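Local coordinates for protein eukaryotic translation initiation factor 4E type 5 (Leishmania major, PDB 7KCJ) that probably binds the 7-methylguanosine cap of messenger RNA and thereby acts as a translation initiation factor of the eIF4E family, at residues Ile99-Leu104 and Tyr186-Ala191; Asp137-Ala142 and Ile153-Trp158. All coordinates share one frame; numbering follows the deposited sequence.

Contact 1: Ile99-Leu104 and Tyr186-Ala191; sequences IMINLL and YNIAEA
M100 and A189 face each other as a hydrogen-bonded antiparallel pair, and N102 with N187 forms the next one along. In the first pair, M100 N reaches A189 O at 2.9 Å, while A189 N returns a bond of the same length to M100 O. The second pair repeats the exchange slightly more loosely, with N187 N lying 3.2 Å from N102 O. Between these pairs come CA-H...O contacts, such as I101 CA to N187 O at 3.3 Å.

One side-chain bond is added on the face of M100, N102, N187 and A189. N102 ND2 gives a hydrogen to N187 OD1 at 2.9 Å, ND2 standing somewhat out of the plane of the N187 side-chain carbonyl, with the two amides turned 45° apart. N187 CG sits between its own backbone N and carbonyl carbon (chi1 57°), the crowded position, and chi2 of 78° then turns OD1 to N102 ND2. N102 OD1 accepts from R154 NE, so both ends of this amide are used; asparagine, donor and acceptor at once, suits a site between two strands.

The other face is largely apolar. I99 and I188 run side by side, their CG2 methyls 3.9 Å apart, and I101 CG1 lies farther off, 4.2 Å from I188 CG1. Branched isoleucines fit extended backbone and pack against helix 165-178, where I99 meets V168 and I101 meets L172. L103 CD2 crosses to Y186 CB at 4.0 Å, and both residues also touch M176. E190, the charged residue at the exposed end of this face, is hydrogen-bonded through OE1 to S165 OG.

Strand 186-191 thus closes one margin of the curved antiparallel sheet, whose apolar face is backed by helices, as in the eIF4E fold.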
ATOM      1  N   ILE A  99       6.835  -4.908  -4.511  1.00 37.51           N
ATOM      2  CA  ILE A  99       5.891  -5.544  -5.422  1.00 37.85           C
ATOM      3  C   ILE A  99       4.818  -4.514  -5.749  1.00 38.47           C
ATOM      4  O   ILE A  99       4.237  -3.921  -4.839  1.00 38.75           O
ATOM      5  CB  ILE A  99       5.286  -6.846  -4.812  1.00 38.06           C
ATOM      6  CG1 ILE A  99       6.335  -7.956  -4.718  1.00 38.52           C
ATOM      7  CG2 ILE A  99       4.079  -7.317  -5.611  1.00 38.51           C
ATOM      8  CD1 ILE A  99       5.903  -9.110  -3.874  1.00 39.30           C
ATOM      9  N   MET A 100       4.592  -4.246  -7.042  1.00 38.69           N
ATOM     10  CA  MET A 100       3.547  -3.310  -7.459  1.00 38.93           C
ATOM     11  C   MET A 100       2.400  -4.087  -8.029  1.00 37.81           C
ATOM     12  O   MET A 100       2.606  -4.959  -8.872  1.00 37.30           O
ATOM     13  CB  MET A 100       4.030  -2.317  -8.530  1.00 41.19           C
ATOM     14  CG  MET A 100       5.365  -1.698  -8.254  1.00 46.68           C
ATOM     15  SD  MET A 100       5.629  -0.823  -6.740  1.00 61.56           S
ATOM     16  CE  MET A 100       4.947   0.774  -7.228  1.00 62.81           C
ATOM     17  N   ILE A 101       1.197  -3.807  -7.547  1.00 37.08           N
ATOM     18  CA  ILE A 101      -0.025  -4.435  -8.034  1.00 36.65           C
ATOM     19  C   ILE A 101      -0.938  -3.327  -8.550  1.00 35.57           C
ATOM     20  O   ILE A 101      -1.406  -2.509  -7.753  1.00 35.38           O
ATOM     21  CB  ILE A 101      -0.718  -5.222  -6.896  1.00 37.36           C
ATOM     22  CG1 ILE A 101       0.220  -6.277  -6.292  1.00 38.52           C
ATOM     23  CG2 ILE A 101      -2.005  -5.875  -7.377  1.00 37.69           C
ATOM     24  CD1 ILE A 101       0.031  -6.470  -4.894  1.00 39.84           C
ATOM     25  N   ASN A 102      -1.194  -3.289  -9.862  1.00 34.20           N
ATOM     26  CA  ASN A 102      -2.125  -2.300 -10.431  1.00 33.86           C
ATOM     27  C   ASN A 102      -3.503  -2.926 -10.575  1.00 33.55           C
ATOM     28  O   ASN A 102      -3.617  -4.004 -11.144  1.00 33.37           O
ATOM     29  CB  ASN A 102      -1.650  -1.800 -11.779  1.00 34.99           C
ATOM     30  CG  ASN A 102      -0.376  -1.003 -11.668  1.00 39.37           C
ATOM     31  OD1 ASN A 102      -0.404   0.183 -11.324  1.00 41.46           O
ATOM     32  ND2 ASN A 102       0.756  -1.630 -11.943  1.00 40.78           N
ATOM     33  N   LEU A 103      -4.535  -2.286 -10.022  1.00 32.52           N
ATOM     34  CA  LEU A 103      -5.894  -2.817 -10.049  1.00 32.49           C
ATOM     35  C   LEU A 103      -6.693  -1.860 -10.910  1.00 33.87           C
ATOM     36  O   LEU A 103      -6.868  -0.713 -10.521  1.00 34.33           O
ATOM     37  CB  LEU A 103      -6.453  -2.871  -8.615  1.00 31.54           C
ATOM     38  CG  LEU A 103      -5.634  -3.674  -7.627  1.00 31.29           C
ATOM     39  CD1 LEU A 103      -6.142  -3.484  -6.183  1.00 31.73           C
ATOM     40  CD2 LEU A 103      -5.581  -5.171  -8.042  1.00 31.14           C
ATOM     41  N   LEU A 104      -7.126  -2.300 -12.095  1.00 33.98           N
ATOM     42  CA  LEU A 104      -7.787  -1.432 -13.059  1.00 35.16           C
ATOM     43  C   LEU A 104      -9.256  -1.095 -12.807  1.00 36.52           C
ATOM     44  O   LEU A 104      -9.645   0.041 -13.050  1.00 37.09           O
ATOM     45  CB  LEU A 104      -7.667  -2.014 -14.491  1.00 35.48           C
ATOM     46  CG  LEU A 104      -6.275  -2.329 -15.071  1.00 36.93           C
ATOM     47  CD1 LEU A 104      -6.352  -2.508 -16.567  1.00 37.41           C
ATOM     48  CD2 LEU A 104      -5.281  -1.234 -14.800  1.00 37.53           C
ATOM     49  N   TYR A 186      -5.793  -6.550 -13.956  1.00 29.58           N
ATOM     50  CA  TYR A 186      -4.737  -6.315 -12.978  1.00 30.00           C
ATOM     51  C   TYR A 186      -3.380  -6.798 -13.460  1.00 30.51           C
ATOM     52  O   TYR A 186      -3.299  -7.643 -14.337  1.00 29.42           O
ATOM     53  CB  TYR A 186      -5.067  -6.994 -11.621  1.00 29.94           C
ATOM     54  CG  TYR A 186      -5.008  -8.512 -11.649  1.00 30.39           C
ATOM     55  CD1 TYR A 186      -6.104  -9.266 -12.055  1.00 30.43           C
ATOM     56  CD2 TYR A 186      -3.885  -9.193 -11.214  1.00 30.90           C
ATOM     57  CE1 TYR A 186      -6.056 -10.645 -12.097  1.00 31.08           C
ATOM     58  CE2 TYR A 186      -3.837 -10.583 -11.230  1.00 31.65           C
ATOM     59  CZ  TYR A 186      -4.924 -11.300 -11.676  1.00 32.27           C
ATOM     60  OH  TYR A 186      -4.919 -12.668 -11.666  1.00 33.62           O
ATOM     61  N   ASN A 187      -2.309  -6.336 -12.813  1.00 31.80           N
ATOM     62  CA  ASN A 187      -0.970  -6.836 -13.082  1.00 33.39           C
ATOM     63  C   ASN A 187      -0.089  -6.773 -11.838  1.00 33.53           C
ATOM     64  O   ASN A 187      -0.257  -5.894 -10.977  1.00 32.75           O
ATOM     65  CB  ASN A 187      -0.311  -6.174 -14.288  1.00 35.83           C
ATOM     66  CG  ASN A 187      -0.234  -4.694 -14.170  1.00 41.46           C
ATOM     67  OD1 ASN A 187       0.633  -4.155 -13.453  1.00 44.63           O
ATOM     68  ND2 ASN A 187      -1.147  -3.999 -14.872  1.00 41.37           N
ATOM     69  N   ILE A 188       0.825  -7.743 -11.728  1.00 34.00           N
ATOM     70  CA  ILE A 188       1.725  -7.846 -10.604  1.00 35.39           C
ATOM     71  C   ILE A 188       3.139  -7.768 -11.130  1.00 36.75           C
ATOM     72  O   ILE A 188       3.489  -8.467 -12.082  1.00 37.09           O
ATOM     73  CB  ILE A 188       1.497  -9.157  -9.808  1.00 36.51           C
ATOM     74  CG1 ILE A 188       0.052  -9.248  -9.310  1.00 37.96           C
ATOM     75  CG2 ILE A 188       2.488  -9.251  -8.634  1.00 36.82           C
ATOM     76  CD1 ILE A 188      -0.334 -10.549  -8.772  1.00 39.79           C
ATOM     77  N   ALA A 189       3.958  -6.918 -10.518  1.00 37.61           N
ATOM     78  CA  ALA A 189       5.340  -6.768 -10.932  1.00 39.21           C
ATOM     79  C   ALA A 189       6.266  -6.731  -9.723  1.00 40.19           C
ATOM     80  O   ALA A 189       5.893  -6.218  -8.674  1.00 40.64           O
ATOM     81  CB  ALA A 189       5.499  -5.496 -11.747  1.00 39.45           C
ATOM     82  N   GLU A 190       7.463  -7.284  -9.865  1.00 40.40           N
ATOM     83  CA  GLU A 190       8.482  -7.233  -8.823  1.00 41.10           C
ATOM     84  C   GLU A 190       9.536  -6.249  -9.293  1.00 42.13           C
ATOM     85  O   GLU A 190       9.935  -6.274 -10.465  1.00 42.35           O
ATOM     86  CB  GLU A 190       9.131  -8.601  -8.620  1.00 42.21           C
ATOM     87  CG  GLU A 190       8.149  -9.673  -8.204  1.00 46.31           C
ATOM     88  CD  GLU A 190       8.768 -11.052  -8.244  1.00 52.50           C
ATOM     89  OE1 GLU A 190       9.661 -11.326  -7.407  1.00 53.21           O
ATOM     90  OE2 GLU A 190       8.381 -11.850  -9.128  1.00 54.63           O
ATOM     91  N   ALA A 191       9.997  -5.389  -8.399  1.00 42.54           N
ATOM     92  CA  ALA A 191      11.002  -4.392  -8.756  1.00 43.54           C
ATOM     93  C   ALA A 191      11.866  -4.015  -7.573  1.00 44.17           C
ATOM     94  O   ALA A 191      11.451  -4.159  -6.422  1.00 44.18           O
ATOM     95  CB  ALA A 191      10.320  -3.141  -9.321  1.00 43.79           C
TER

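Contact 2: Asp137-Ala142 and Ile153-Trp158; sequences DVLRIA and IRVEVW
R140 and E156 sit opposite each other as a hydrogen-bonded pair, and their side chains continue the pairing with a salt bridge. R140 NE donates to E156 OE2 at 3.0 Å, meeting it from above the carboxylate plane; NH2 adds a weak bond to the same oxygen. The other oxygen, OE1, takes W158 NE1 at 3.0 Å in a nearly straight bond (170°) and also pairs with R98 NH1. A buried glutamate is therefore met by two arginines and an indole, which would probably keep it ionised.

W158 CZ2 lies over one face of the R140 guanidinium, 3.3 Å from NE, with the planes 47° apart. V138 CG1 makes a CH-pi contact over the six-membered ring, a flat surface suited to a branched residue.

Backbone bonding is regular at R140/E156, where E156 N to R140 O is 2.8 Å, and at A142/R154. Beyond them W158 N bonds to V138 O (2.9 Å), but W158 O receives D137 N (3.0 Å), and V138 N is left buried without a partner.

On the opposite face L139 CD1 touches V155 CG1 and V157 CG2, each at 3.7 Å, beneath helix 108-121. The whole is an antiparallel beta hairpin at the centre of the eIF4E sheet.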
ATOM      1  N   ASP A 137       6.551  -4.901   5.330  1.00 42.07           N
ATOM      2  CA  ASP A 137       6.444  -3.892   6.400  1.00 40.19           C
ATOM      3  C   ASP A 137       5.846  -2.553   6.041  1.00 37.48           C
ATOM      4  O   ASP A 137       5.613  -1.762   6.951  1.00 38.04           O
ATOM      5  CB  ASP A 137       7.792  -3.618   7.060  1.00 42.96           C
ATOM      6  CG  ASP A 137       8.379  -4.821   7.731  1.00 50.79           C
ATOM      7  OD1 ASP A 137       7.615  -5.570   8.373  1.00 52.01           O
ATOM      8  OD2 ASP A 137       9.599  -5.030   7.601  1.00 55.00           O
ATOM      9  N   VAL A 138       5.661  -2.244   4.767  1.00 34.79           N
ATOM     10  CA  VAL A 138       5.056  -0.985   4.351  1.00 33.43           C
ATOM     11  C   VAL A 138       4.097  -1.265   3.203  1.00 33.21           C
ATOM     12  O   VAL A 138       4.429  -2.015   2.265  1.00 32.74           O
ATOM     13  CB  VAL A 138       6.065   0.139   3.960  1.00 33.57           C
ATOM     14  CG1 VAL A 138       5.337   1.368   3.427  1.00 33.74           C
ATOM     15  CG2 VAL A 138       6.960   0.541   5.128  1.00 34.17           C
ATOM     16  N   LEU A 139       2.936  -0.634   3.247  1.00 32.77           N
ATOM     17  CA  LEU A 139       1.944  -0.750   2.207  1.00 34.55           C
ATOM     18  C   LEU A 139       1.573   0.669   1.791  1.00 35.45           C
ATOM     19  O   LEU A 139       1.238   1.482   2.645  1.00 35.53           O
ATOM     20  CB  LEU A 139       0.729  -1.466   2.788  1.00 35.53           C
ATOM     21  CG  LEU A 139      -0.256  -2.093   1.834  1.00 39.13           C
ATOM     22  CD1 LEU A 139       0.400  -3.154   0.985  1.00 40.42           C
ATOM     23  CD2 LEU A 139      -1.359  -2.747   2.641  1.00 40.54           C
ATOM     24  N   ARG A 140       1.677   0.988   0.492  1.00 35.74           N
ATOM     25  CA  ARG A 140       1.354   2.312  -0.017  1.00 36.06           C
ATOM     26  C   ARG A 140       0.271   2.177  -1.077  1.00 36.14           C
ATOM     27  O   ARG A 140       0.422   1.415  -2.014  1.00 36.26           O
ATOM     28  CB  ARG A 140       2.601   2.995  -0.588  1.00 37.25           C
ATOM     29  CG  ARG A 140       3.851   2.787   0.265  1.00 40.69           C
ATOM     30  CD  ARG A 140       4.682   4.029   0.375  1.00 45.31           C
ATOM     31  NE  ARG A 140       5.367   4.331  -0.873  1.00 48.67           N
ATOM     32  CZ  ARG A 140       5.864   5.523  -1.188  1.00 53.52           C
ATOM     33  NH1 ARG A 140       5.733   6.547  -0.352  1.00 52.76           N
ATOM     34  NH2 ARG A 140       6.497   5.701  -2.341  1.00 55.72           N
ATOM     35  N   ILE A 141      -0.845   2.869  -0.908  1.00 35.84           N
ATOM     36  CA  ILE A 141      -1.960   2.806  -1.847  1.00 36.57           C
ATOM     37  C   ILE A 141      -2.105   4.134  -2.580  1.00 36.57           C
ATOM     38  O   ILE A 141      -2.226   5.168  -1.933  1.00 36.44           O
ATOM     39  CB  ILE A 141      -3.252   2.358  -1.148  1.00 37.68           C
ATOM     40  CG1 ILE A 141      -3.029   1.114  -0.290  1.00 38.70           C
ATOM     41  CG2 ILE A 141      -4.338   2.106  -2.145  1.00 39.25           C
ATOM     42  CD1 ILE A 141      -4.272   0.783   0.590  1.00 39.94           C
ATOM     43  N   ALA A 142      -1.954   4.123  -3.910  1.00 36.08           N
ATOM     44  CA  ALA A 142      -2.021   5.341  -4.708  1.00 36.39           C
ATOM     45  C   ALA A 142      -3.190   5.373  -5.671  1.00 36.85           C
ATOM     46  O   ALA A 142      -3.290   4.495  -6.532  1.00 38.05           O
ATOM     47  CB  ALA A 142      -0.733   5.525  -5.482  1.00 36.03           C
ATOM     48  N   ILE A 153      -6.306   1.912  -9.217  1.00 33.76           N
ATOM     49  CA  ILE A 153      -5.418   2.173  -8.087  1.00 34.22           C
ATOM     50  C   ILE A 153      -4.134   1.326  -8.208  1.00 34.74           C
ATOM     51  O   ILE A 153      -4.087   0.344  -8.946  1.00 34.52           O
ATOM     52  CB  ILE A 153      -6.108   1.963  -6.706  1.00 34.86           C
ATOM     53  CG1 ILE A 153      -6.430   0.469  -6.440  1.00 36.23           C
ATOM     54  CG2 ILE A 153      -7.350   2.821  -6.570  1.00 35.30           C
ATOM     55  CD1 ILE A 153      -7.097   0.190  -5.099  1.00 37.17           C
ATOM     56  N   ARG A 154      -3.082   1.723  -7.479  1.00 35.46           N
ATOM     57  CA  ARG A 154      -1.851   0.941  -7.412  1.00 36.02           C
ATOM     58  C   ARG A 154      -1.502   0.665  -5.973  1.00 36.23           C
ATOM     59  O   ARG A 154      -1.464   1.594  -5.178  1.00 36.85           O
ATOM     60  CB  ARG A 154      -0.666   1.652  -8.075  1.00 37.61           C
ATOM     61  CG  ARG A 154       0.579   0.744  -8.088  1.00 43.21           C
ATOM     62  CD  ARG A 154       1.847   1.454  -8.479  1.00 49.65           C
ATOM     63  NE  ARG A 154       1.775   2.114  -9.772  1.00 56.25           N
ATOM     64  CZ  ARG A 154       2.709   2.943 -10.236  1.00 61.28           C
ATOM     65  NH1 ARG A 154       3.775   3.240  -9.495  1.00 61.39           N
ATOM     66  NH2 ARG A 154       2.568   3.508 -11.430  1.00 62.05           N
ATOM     67  N   VAL A 155      -1.228  -0.584  -5.640  1.00 36.02           N
ATOM     68  CA  VAL A 155      -0.788  -0.952  -4.309  1.00 36.79           C
ATOM     69  C   VAL A 155       0.695  -1.298  -4.405  1.00 36.41           C
ATOM     70  O   VAL A 155       1.105  -2.074  -5.273  1.00 36.54           O
ATOM     71  CB  VAL A 155      -1.612  -2.106  -3.705  1.00 38.35           C
ATOM     72  CG1 VAL A 155      -1.164  -2.386  -2.264  1.00 39.25           C
ATOM     73  CG2 VAL A 155      -3.103  -1.796  -3.743  1.00 38.70           C
ATOM     74  N   GLU A 156       1.509  -0.667  -3.581  1.00 36.08           N
ATOM     75  CA  GLU A 156       2.953  -0.879  -3.549  1.00 36.32           C
ATOM     76  C   GLU A 156       3.293  -1.517  -2.203  1.00 36.33           C
ATOM     77  O   GLU A 156       2.992  -0.940  -1.159  1.00 36.29           O
ATOM     78  CB  GLU A 156       3.678   0.469  -3.709  1.00 38.97           C
ATOM     79  CG  GLU A 156       5.195   0.415  -3.547  1.00 46.79           C
ATOM     80  CD  GLU A 156       5.889   1.756  -3.706  1.00 56.84           C
ATOM     81  OE1 GLU A 156       7.094   1.774  -4.035  1.00 57.71           O
ATOM     82  OE2 GLU A 156       5.219   2.796  -3.500  1.00 62.78           O
ATOM     83  N   VAL A 157       3.906  -2.698  -2.221  1.00 36.32           N
ATOM     84  CA  VAL A 157       4.277  -3.414  -0.995  1.00 37.04           C
ATOM     85  C   VAL A 157       5.788  -3.418  -0.834  1.00 37.22           C
ATOM     86  O   VAL A 157       6.472  -3.857  -1.750  1.00 36.91           O
ATOM     87  CB  VAL A 157       3.777  -4.887  -1.053  1.00 37.92           C
ATOM     88  CG1 VAL A 157       3.966  -5.574   0.298  1.00 38.45           C
ATOM     89  CG2 VAL A 157       2.319  -4.983  -1.526  1.00 38.01           C
ATOM     90  N   TRP A 158       6.322  -2.981   0.317  1.00 37.62           N
ATOM     91  CA  TRP A 158       7.772  -2.998   0.566  1.00 37.89           C
ATOM     92  C   TRP A 158       8.127  -4.178   1.431  1.00 37.96           C
ATOM     93  O   TRP A 158       7.574  -4.330   2.519  1.00 37.99           O
ATOM     94  CB  TRP A 158       8.279  -1.709   1.238  1.00 38.28           C
ATOM     95  CG  TRP A 158       8.168  -0.448   0.418  1.00 39.63           C
ATOM     96  CD1 TRP A 158       7.731  -0.328  -0.873  1.00 40.75           C
ATOM     97  CD2 TRP A 158       8.486   0.880   0.859  1.00 39.96           C
ATOM     98  NE1 TRP A 158       7.754   0.993  -1.256  1.00 41.25           N
ATOM     99  CE2 TRP A 158       8.219   1.755  -0.213  1.00 40.89           C
ATOM    100  CE3 TRP A 158       8.987   1.418   2.054  1.00 41.07           C
ATOM    101  CZ2 TRP A 158       8.386   3.137  -0.108  1.00 41.44           C
ATOM    102  CZ3 TRP A 158       9.198   2.788   2.131  1.00 42.12           C
ATOM    103  CH2 TRP A 158       8.907   3.626   1.052  1.00 41.83           C
TER

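The two contacts belong to one antiparallel sheet, with centres about 10 Å apart. Strand 97-103 of contact 1 lies beside strand 153-159 of contact 2, so the four strands run in the order 136-143, 153-159, 97-103, 186-191. Probable backbone hydrogen bonds join the inner two, I101 N to V155 O and L103 N to I153 O, both 2.9 Å. On one face M100 fills the seam, its SD 3.5 Å from E156 CG and its CE 3.4 Å from R154 CD. Contact 2 lies near the chain's centre, contact 1 toward its edge. The opposite, apolar face of both meets helix 108-121. Both belong to the sheet of a fold whose family generally binds the cap.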